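PDB 3FDI: uncharacterized protein, which is of unknown function but belongs to the cytidylate kinase-like P-loop family and so probably binds a nucleoside triphosphate and transfers its phosphate. Local coordinates for residues G18-L21 and V22-L26; D126-T129 and K130-V134; T187-D190 and M191-Y195. All coordinates share one frame; numbering follows the deposited sequence.

Contact 1 (G18-L21 and V22-L26); sequences GGHL and VAKKL. With SO4 (sulfate ion), chain G.
Gly18 and Val22 meet twice on the first turn of helix 19-30: Val22 N gives its hydrogen to Gly18 O at 3.0 Å, and the methyl CG2 of Val22 lies against that same oxygen. Val22 CG1 stands anti to the backbone N (chi1 175°), which leaves CG2 beside the N and turned to the carbonyl of the preceding turn. Two residues further along, Lys24 N bonds to His20 O at 2.9 Å with an almost straight N-H of 177°. The two side chains pass at a slant, and the nearest approach is His20 NE2 to Lys24 CD at 3.7 Å. The aliphatic part of the lysine does the touching, since Lys24 NZ lies 5.4 Å from His20 NE2.

The other end of the turn holds a sulfate, which different backbone N-H groups grip by different oxygens: Gly18 N meets O4 at 3.0 Å, Gly19 N meets O3 at 3.1 Å and His20 N meets O1 at 2.9 Å. This is the anion nest of a P-loop followed by its helix, the place where nucleotide phosphate binds in this clan, although the sulfate itself probably came from the crystallisation liquor. The helix N-terminus would favour the anion electrostatically. Space is short as well: a beta carbon on Gly19 would crowd sulfate O3, and at Gly18 (phi 98°) a beta carbon would press on the carbonyl oxygen of the residue before.

Further out, Gly16 N and Arg137 NH1 also hydrogen-bond the sulfate. Ala23 packs on Ile11, Val102 and Val104 of the central strands, while Val22 faces Thr189 and Ile192 of helix 185-197. Lys25 NZ forms a salt bridge with Asp186.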
loop_
_atom_site.group_PDB
_atom_site.type_symbol
_atom_site.label_atom_id
_atom_site.label_comp_id
_atom_site.label_asym_id
_atom_site.label_seq_id
_atom_site.Cartn_x
_atom_site.Cartn_y
_atom_site.Cartn_z
ATOM N N GLY B 18 12.928 -20.370 4.997
ATOM C CA GLY B 18 14.242 -20.836 5.468
ATOM C C GLY B 18 14.932 -19.772 6.292
ATOM O O GLY B 18 16.115 -19.873 6.597
ATOM N N GLY B 19 14.203 -18.752 6.695
ATOM C CA GLY B 19 14.821 -17.592 7.382
ATOM C C GLY B 19 15.392 -17.903 8.749
ATOM O O GLY B 19 16.478 -17.401 9.090
ATOM N N HIS B 20 14.687 -18.695 9.562
ATOM C CA HIS B 20 15.268 -19.187 10.827
ATOM C C HIS B 20 16.560 -19.956 10.585
ATOM O O HIS B 20 17.480 -19.790 11.319
ATOM C CB HIS B 20 14.306 -20.074 11.590
ATOM C CG HIS B 20 14.912 -20.726 12.804
ATOM N ND1 HIS B 20 15.007 -20.091 14.029
ATOM C CD2 HIS B 20 15.466 -21.957 12.973
ATOM C CE1 HIS B 20 15.605 -20.893 14.890
ATOM N NE2 HIS B 20 15.889 -22.034 14.277
ATOM N N LEU B 21 16.617 -20.817 9.576
ATOM C CA LEU B 21 17.818 -21.600 9.313
ATOM C C LEU B 21 18.969 -20.702 8.938
ATOM O O LEU B 21 20.080 -20.934 9.342
ATOM C CB LEU B 21 17.610 -22.578 8.156
ATOM C CG LEU B 21 16.594 -23.702 8.287
ATOM C CD1 LEU B 21 16.732 -24.743 7.136
ATOM C CD2 LEU B 21 16.741 -24.407 9.664
ATOM N N VAL B 22 18.713 -19.668 8.136
ATOM C CA VAL B 22 19.769 -18.693 7.809
ATOM C C VAL B 22 20.234 -17.967 9.084
ATOM O O VAL B 22 21.445 -17.801 9.333
ATOM C CB VAL B 22 19.292 -17.711 6.753
ATOM C CG1 VAL B 22 20.323 -16.621 6.507
ATOM C CG2 VAL B 22 18.949 -18.432 5.457
ATOM N N ALA B 23 19.284 -17.517 9.890
ATOM C CA ALA B 23 19.627 -16.812 11.146
ATOM C C ALA B 23 20.537 -17.704 12.026
ATOM O O ALA B 23 21.608 -17.288 12.480
ATOM C CB ALA B 23 18.402 -16.410 11.866
ATOM N N LYS B 24 20.121 -18.948 12.227
ATOM C CA LYS B 24 20.938 -19.962 12.926
ATOM C C LYS B 24 22.316 -20.174 12.315
ATOM O O LYS B 24 23.319 -20.125 13.010
ATOM C CB LYS B 24 20.172 -21.297 12.927
ATOM C CG LYS B 24 20.658 -22.345 13.896
ATOM C CD LYS B 24 19.451 -23.203 14.316
ATOM C CE LYS B 24 19.815 -24.562 14.951
ATOM N NZ LYS B 24 19.790 -25.682 13.947
ATOM N N LYS B 25 22.372 -20.411 11.011
ATOM C CA LYS B 25 23.654 -20.570 10.332
ATOM C C LYS B 25 24.580 -19.364 10.502
ATOM O O LYS B 25 25.751 -19.526 10.813
ATOM C CB LYS B 25 23.454 -20.944 8.855
ATOM C CG LYS B 25 22.897 -22.375 8.728
ATOM C CD LYS B 25 22.464 -22.792 7.320
ATOM C CE LYS B 25 22.486 -24.347 7.216
ATOM N NZ LYS B 25 22.047 -24.897 5.897
ATOM N N LEU B 26 24.058 -18.167 10.358
ATOM C CA LEU B 26 24.825 -16.948 10.631
ATOM C C LEU B 26 25.338 -16.906 12.094
ATOM O O LEU B 26 26.517 -16.602 12.321
ATOM C CB LEU B 26 23.958 -15.697 10.346
ATOM C CG LEU B 26 23.611 -15.429 8.887
ATOM C CD1 LEU B 26 22.444 -14.354 8.704
ATOM C CD2 LEU B 26 24.928 -15.056 8.099
HETATM S S SO4 G . 10.984 -19.713 8.352
HETATM O O1 SO4 G . 11.904 -19.626 9.489
HETATM O O2 SO4 G . 9.587 -19.768 8.775
HETATM O O3 SO4 G . 11.256 -18.440 7.650
HETATM O O4 SO4 G . 11.349 -20.913 7.537
#

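Contact 2 (D126-T129 and K130-V134); sequences DKDT and KTKRV
A side-chain N-cap starts helix 127-138, the helix that follows strand 118-125 and whose second turn nears the bound sulfate, and its first turn is closed by Lys130 N bonding to Asp126 O at 3.2 Å. Asp126 is the capping residue. Its OD1 receives the hydroxyl of Thr129, OG1 to OD1 2.6 Å, on the syn side and 20° out of the carboxylate plane, and its OD2 takes a weak, long bond of 3.3 Å from Thr129 N. Thr129 thus engages both oxygens, firmly at OD1 and weakly at OD2, which limits rotation of the carboxylate. Thr129 OG1 sits anti to its own carbonyl carbon (chi1 -56°), which directs the hydroxyl back to the cap and sends CG2 forward along the helix to Arg133.

There the two side chains run side by side, with Thr129 CG2 4.0 Å from Arg133 NH1. Putting an alanine at Thr129 removes OG1 and CG2, and this would probably leave Asp126 OD1 without its hydroxyl mate, the carboxylate freer to turn and the Arg133 guanidinium less supported. Arg133 NE is hydrogen-bonded to Gly16 O, and its CD is the side-chain atom nearest the sulfate, about 4 Å from it (nearest atoms). On another face, Lys130 NZ pairs with Glu14, while Thr131 and Lys127 pack on Leu146 of helix 142-163.

Asp128 and Lys132 carry opposite charges that stop short of a salt bridge, OD2 to NZ being 4.5 Å. The lysine chain is bent at chi3 (-62°) and folds back over the turn, bringing its CE within 3.1 Å of Asp128 O and its NZ within 3.5 Å of Asp128 CB.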
loop_
_atom_site.group_PDB
_atom_site.type_symbol
_atom_site.label_atom_id
_atom_site.label_comp_id
_atom_site.label_asym_id
_atom_site.label_seq_id
_atom_site.Cartn_x
_atom_site.Cartn_y
_atom_site.Cartn_z
ATOM N N ASP B 126 10.354 -18.869 -3.130
ATOM C CA ASP B 126 9.205 -19.025 -4.055
ATOM C C ASP B 126 8.159 -19.916 -3.410
ATOM O O ASP B 126 8.458 -20.602 -2.449
ATOM C CB ASP B 126 9.628 -19.584 -5.390
ATOM C CG ASP B 126 10.099 -20.966 -5.266
ATOM O OD1 ASP B 126 11.243 -21.132 -4.798
ATOM O OD2 ASP B 126 9.300 -21.887 -5.549
ATOM N N LYS B 127 6.928 -19.889 -3.899
ATOM C CA LYS B 127 5.856 -20.717 -3.303
ATOM C C LYS B 127 6.204 -22.197 -3.105
ATOM O O LYS B 127 6.236 -22.655 -1.955
ATOM C CB LYS B 127 4.585 -20.645 -4.112
ATOM C CG LYS B 127 3.772 -19.394 -3.895
ATOM C CD LYS B 127 2.274 -19.734 -4.151
ATOM C CE LYS B 127 1.423 -18.489 -4.451
ATOM N NZ LYS B 127 0.096 -18.943 -4.995
ATOM N N ASP B 128 6.470 -22.935 -4.190
ATOM C CA ASP B 128 6.799 -24.377 -4.097
ATOM C C ASP B 128 7.773 -24.680 -2.953
ATOM O O ASP B 128 7.486 -25.500 -2.075
ATOM C CB ASP B 128 7.445 -24.899 -5.384
ATOM C CG ASP B 128 6.575 -24.714 -6.611
ATOM O OD1 ASP B 128 5.432 -24.216 -6.482
ATOM O OD2 ASP B 128 7.048 -25.088 -7.715
ATOM N N THR B 129 8.914 -23.977 -2.975
ATOM C CA THR B 129 9.976 -24.193 -1.999
ATOM C C THR B 129 9.473 -24.026 -0.569
ATOM O O THR B 129 9.672 -24.923 0.257
ATOM C CB THR B 129 11.143 -23.249 -2.269
ATOM O OG1 THR B 129 11.582 -23.446 -3.620
ATOM C CG2 THR B 129 12.311 -23.504 -1.320
ATOM N N LYS B 130 8.811 -22.891 -0.296
ATOM C CA LYS B 130 8.179 -22.623 1.007
ATOM C C LYS B 130 7.098 -23.650 1.385
ATOM O O LYS B 130 7.076 -24.139 2.511
ATOM C CB LYS B 130 7.542 -21.211 1.072
ATOM C CG LYS B 130 8.498 -20.043 0.934
ATOM C CD LYS B 130 7.869 -18.691 1.236
ATOM C CE LYS B 130 7.035 -18.163 0.092
ATOM N NZ LYS B 130 6.571 -16.716 0.302
ATOM N N THR B 131 6.192 -23.963 0.464
ATOM C CA THR B 131 5.109 -24.877 0.803
ATOM C C THR B 131 5.687 -26.233 1.127
ATOM O O THR B 131 5.197 -26.947 2.010
ATOM C CB THR B 131 3.967 -25.001 -0.269
ATOM O OG1 THR B 131 4.124 -26.199 -1.045
ATOM C CG2 THR B 131 3.860 -23.805 -1.151
ATOM N N LYS B 132 6.754 -26.595 0.434
ATOM C CA LYS B 132 7.350 -27.893 0.685
ATOM C C LYS B 132 7.933 -27.824 2.087
ATOM O O LYS B 132 7.641 -28.681 2.920
ATOM C CB LYS B 132 8.388 -28.286 -0.389
ATOM C CG LYS B 132 7.926 -29.440 -1.356
ATOM C CD LYS B 132 8.625 -29.424 -2.724
ATOM C CE LYS B 132 8.330 -28.121 -3.503
ATOM N NZ LYS B 132 8.800 -28.141 -4.912
ATOM N N ARG B 133 8.689 -26.769 2.391
ATOM C CA ARG B 133 9.354 -26.703 3.706
ATOM C C ARG B 133 8.340 -26.711 4.843
ATOM O O ARG B 133 8.559 -27.387 5.841
ATOM C CB ARG B 133 10.320 -25.504 3.831
ATOM C CG ARG B 133 10.679 -25.140 5.298
ATOM C CD ARG B 133 11.934 -24.298 5.449
ATOM N NE ARG B 133 12.402 -23.806 4.166
ATOM C CZ ARG B 133 13.555 -24.130 3.590
ATOM N NH1 ARG B 133 13.834 -23.613 2.398
ATOM N NH2 ARG B 133 14.441 -24.937 4.193
ATOM N N VAL B 134 7.242 -25.966 4.675
ATOM C CA VAL B 134 6.178 -25.866 5.689
ATOM C C VAL B 134 5.398 -27.200 5.927
ATOM O O VAL B 134 5.178 -27.600 7.079
ATOM C CB VAL B 134 5.170 -24.723 5.334
ATOM C CG1 VAL B 134 3.968 -24.730 6.257
ATOM C CG2 VAL B 134 5.880 -23.322 5.365
#

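Contact 3 (T187-D190 and M191-Y195)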
loop_
_atom_site.group_PDB
_atom_site.type_symbol
_atom_site.label_atom_id
_atom_site.label_comp_id
_atom_site.label_asym_id
_atom_site.label_seq_id
_atom_site.Cartn_x
_atom_site.Cartn_y
_atom_site.Cartn_z
ATOM N N THR B 187 23.641 -20.899 0.399
ATOM C CA THR B 187 24.079 -19.887 -0.538
ATOM C C THR B 187 23.681 -18.489 -0.049
ATOM O O THR B 187 24.486 -17.580 -0.121
ATOM C CB THR B 187 23.541 -20.127 -1.958
ATOM O OG1 THR B 187 24.140 -21.311 -2.519
ATOM C CG2 THR B 187 23.871 -18.932 -2.876
ATOM N N ALA B 188 22.441 -18.351 0.445
ATOM C CA ALA B 188 21.952 -17.123 1.082
ATOM C C ALA B 188 22.791 -16.737 2.306
ATOM O O ALA B 188 23.164 -15.603 2.472
ATOM C CB ALA B 188 20.471 -17.285 1.467
ATOM N N THR B 189 23.102 -17.689 3.155
ATOM C CA THR B 189 23.895 -17.407 4.338
ATOM C C THR B 189 25.266 -16.850 3.924
ATOM O O THR B 189 25.732 -15.835 4.481
ATOM C CB THR B 189 24.018 -18.684 5.201
ATOM O OG1 THR B 189 22.697 -19.137 5.528
ATOM C CG2 THR B 189 24.795 -18.435 6.463
ATOM N N ASP B 190 25.891 -17.477 2.912
ATOM C CA ASP B 190 27.249 -17.075 2.456
ATOM C C ASP B 190 27.238 -15.675 1.893
ATOM O O ASP B 190 28.198 -14.925 2.069
ATOM C CB ASP B 190 27.839 -18.013 1.390
ATOM C CG ASP B 190 28.269 -19.401 1.950
ATOM O OD1 ASP B 190 28.398 -19.640 3.189
ATOM O OD2 ASP B 190 28.478 -20.303 1.111
HETATM N N MSE B 191 26.168 -15.327 1.199
HETATM C CA MSE B 191 26.084 -14.043 0.588
HETATM C C MSE B 191 25.921 -12.950 1.647
HETATM O O MSE B 191 26.371 -11.814 1.422
HETATM C CB MSE B 191 24.896 -13.993 -0.345
HETATM C CG MSE B 191 25.017 -14.936 -1.533
HETATM SE SE MSE B 191 23.345 -15.035 -2.518
HETATM C CE MSE B 191 23.246 -13.185 -3.073
ATOM N N ILE B 192 25.254 -13.277 2.771
ATOM C CA ILE B 192 25.057 -12.305 3.850
ATOM C C ILE B 192 26.387 -12.087 4.542
ATOM O O ILE B 192 26.746 -10.952 4.884
ATOM C CB ILE B 192 23.958 -12.768 4.886
ATOM C CG1 ILE B 192 22.576 -12.720 4.224
ATOM C CG2 ILE B 192 23.988 -11.891 6.165
ATOM C CD1 ILE B 192 21.471 -13.473 4.957
ATOM N N ILE B 193 27.151 -13.165 4.681
ATOM C CA ILE B 193 28.465 -13.106 5.324
ATOM C C ILE B 193 29.455 -12.261 4.473
ATOM O O ILE B 193 30.272 -11.471 4.989
ATOM C CB ILE B 193 29.047 -14.527 5.499
ATOM C CG1 ILE B 193 28.263 -15.327 6.534
ATOM C CG2 ILE B 193 30.555 -14.462 5.824
ATOM C CD1 ILE B 193 28.500 -16.799 6.378
ATOM N N LYS B 194 29.378 -12.429 3.168
ATOM C CA LYS B 194 30.175 -11.618 2.251
ATOM C C LYS B 194 29.804 -10.147 2.373
ATOM O O LYS B 194 30.676 -9.290 2.470
ATOM C CB LYS B 194 29.941 -12.107 0.819
ATOM C CG LYS B 194 30.712 -11.369 -0.308
ATOM C CD LYS B 194 30.524 -12.133 -1.629
ATOM C CE LYS B 194 31.655 -11.984 -2.641
ATOM N NZ LYS B 194 32.966 -12.566 -2.267
ATOM N N TYR B 195 28.503 -9.838 2.395
ATOM C CA TYR B 195 28.085 -8.460 2.598
ATOM C C TYR B 195 28.735 -7.895 3.875
ATOM O O TYR B 195 29.382 -6.818 3.874
ATOM C CB TYR B 195 26.545 -8.368 2.683
ATOM C CG TYR B 195 25.997 -6.971 2.719
ATOM C CD1 TYR B 195 25.551 -6.342 1.553
ATOM C CD2 TYR B 195 25.909 -6.271 3.895
ATOM C CE1 TYR B 195 25.023 -5.076 1.573
ATOM C CE2 TYR B 195 25.382 -4.969 3.909
ATOM C CZ TYR B 195 24.942 -4.397 2.734
ATOM O OH TYR B 195 24.425 -3.122 2.718
#
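Met191, present as selenomethionine, runs its chain from CB to SE past the carbonyl of Thr187. Its CB is 3.6 Å from Thr187 O, and CG comes as near as 3.0 Å to the same oxygen, a tight approach that follows from CG standing anti to its own carbonyl carbon (chi1 -65°), beside the backbone N that is itself bonded to Thr187 O. Beyond CG the chain continues extended to SE, which lies 3.9 Å from Thr187 CG2 where the two side chains pass at a slant. The methyl CE then bends off at chi3 (63°), and the side chain packs on Tyr195 of the second subunit.

These residues belong to helix 185-197, which follows strand 176-180, the outermost of the chain's own parallel sheet, and packs beside the helix of the P-loop. One face thus meets the fold: Ala188 and Ile192 lie on Ile178, and Ile192 also touches Val22. Another meets the second subunit, whose Ser198 OG is hydrogen-bonded to Thr187 OG1.

Thr189 O is shared by two donors. It accepts Ile193 N at 3.0 Å and a weak, bent bond from Ile192 N with an N-H angle of 124°. Ile193 also runs its longer branch alongside this carbonyl oxygen: CG1 lies 3.3 Å and CD1 3.5 Å from Thr189 O, with CD1 ending 4.1 Å from Thr189 CG2. The hydroxyl of Thr189 turns back instead, OG1 bonding to Val185 O one turn earlier.

Overall arrangement
Contact 1 touches both of the others. Its centre is 16 Å from that of contact 2, which reaches the phosphate pocket through Arg133: Gly18 N is 3.6 Å from Arg133 NE, and Leu21 CD1 is 3.7 Å from Arg133 NH2. The P-loop and helix 127-138 therefore meet close to the sulfate. Contact 1 also packs on contact 3, centres 11 Å apart, with Val22 CG1 3.7 Å from Ile192 CD1 and Leu26 CD2 3.7 Å from Ile193 CG1. Contacts 2 and 3 do not touch, their nearest atoms being about 9 Å apart; contact 3 faces the second subunit instead.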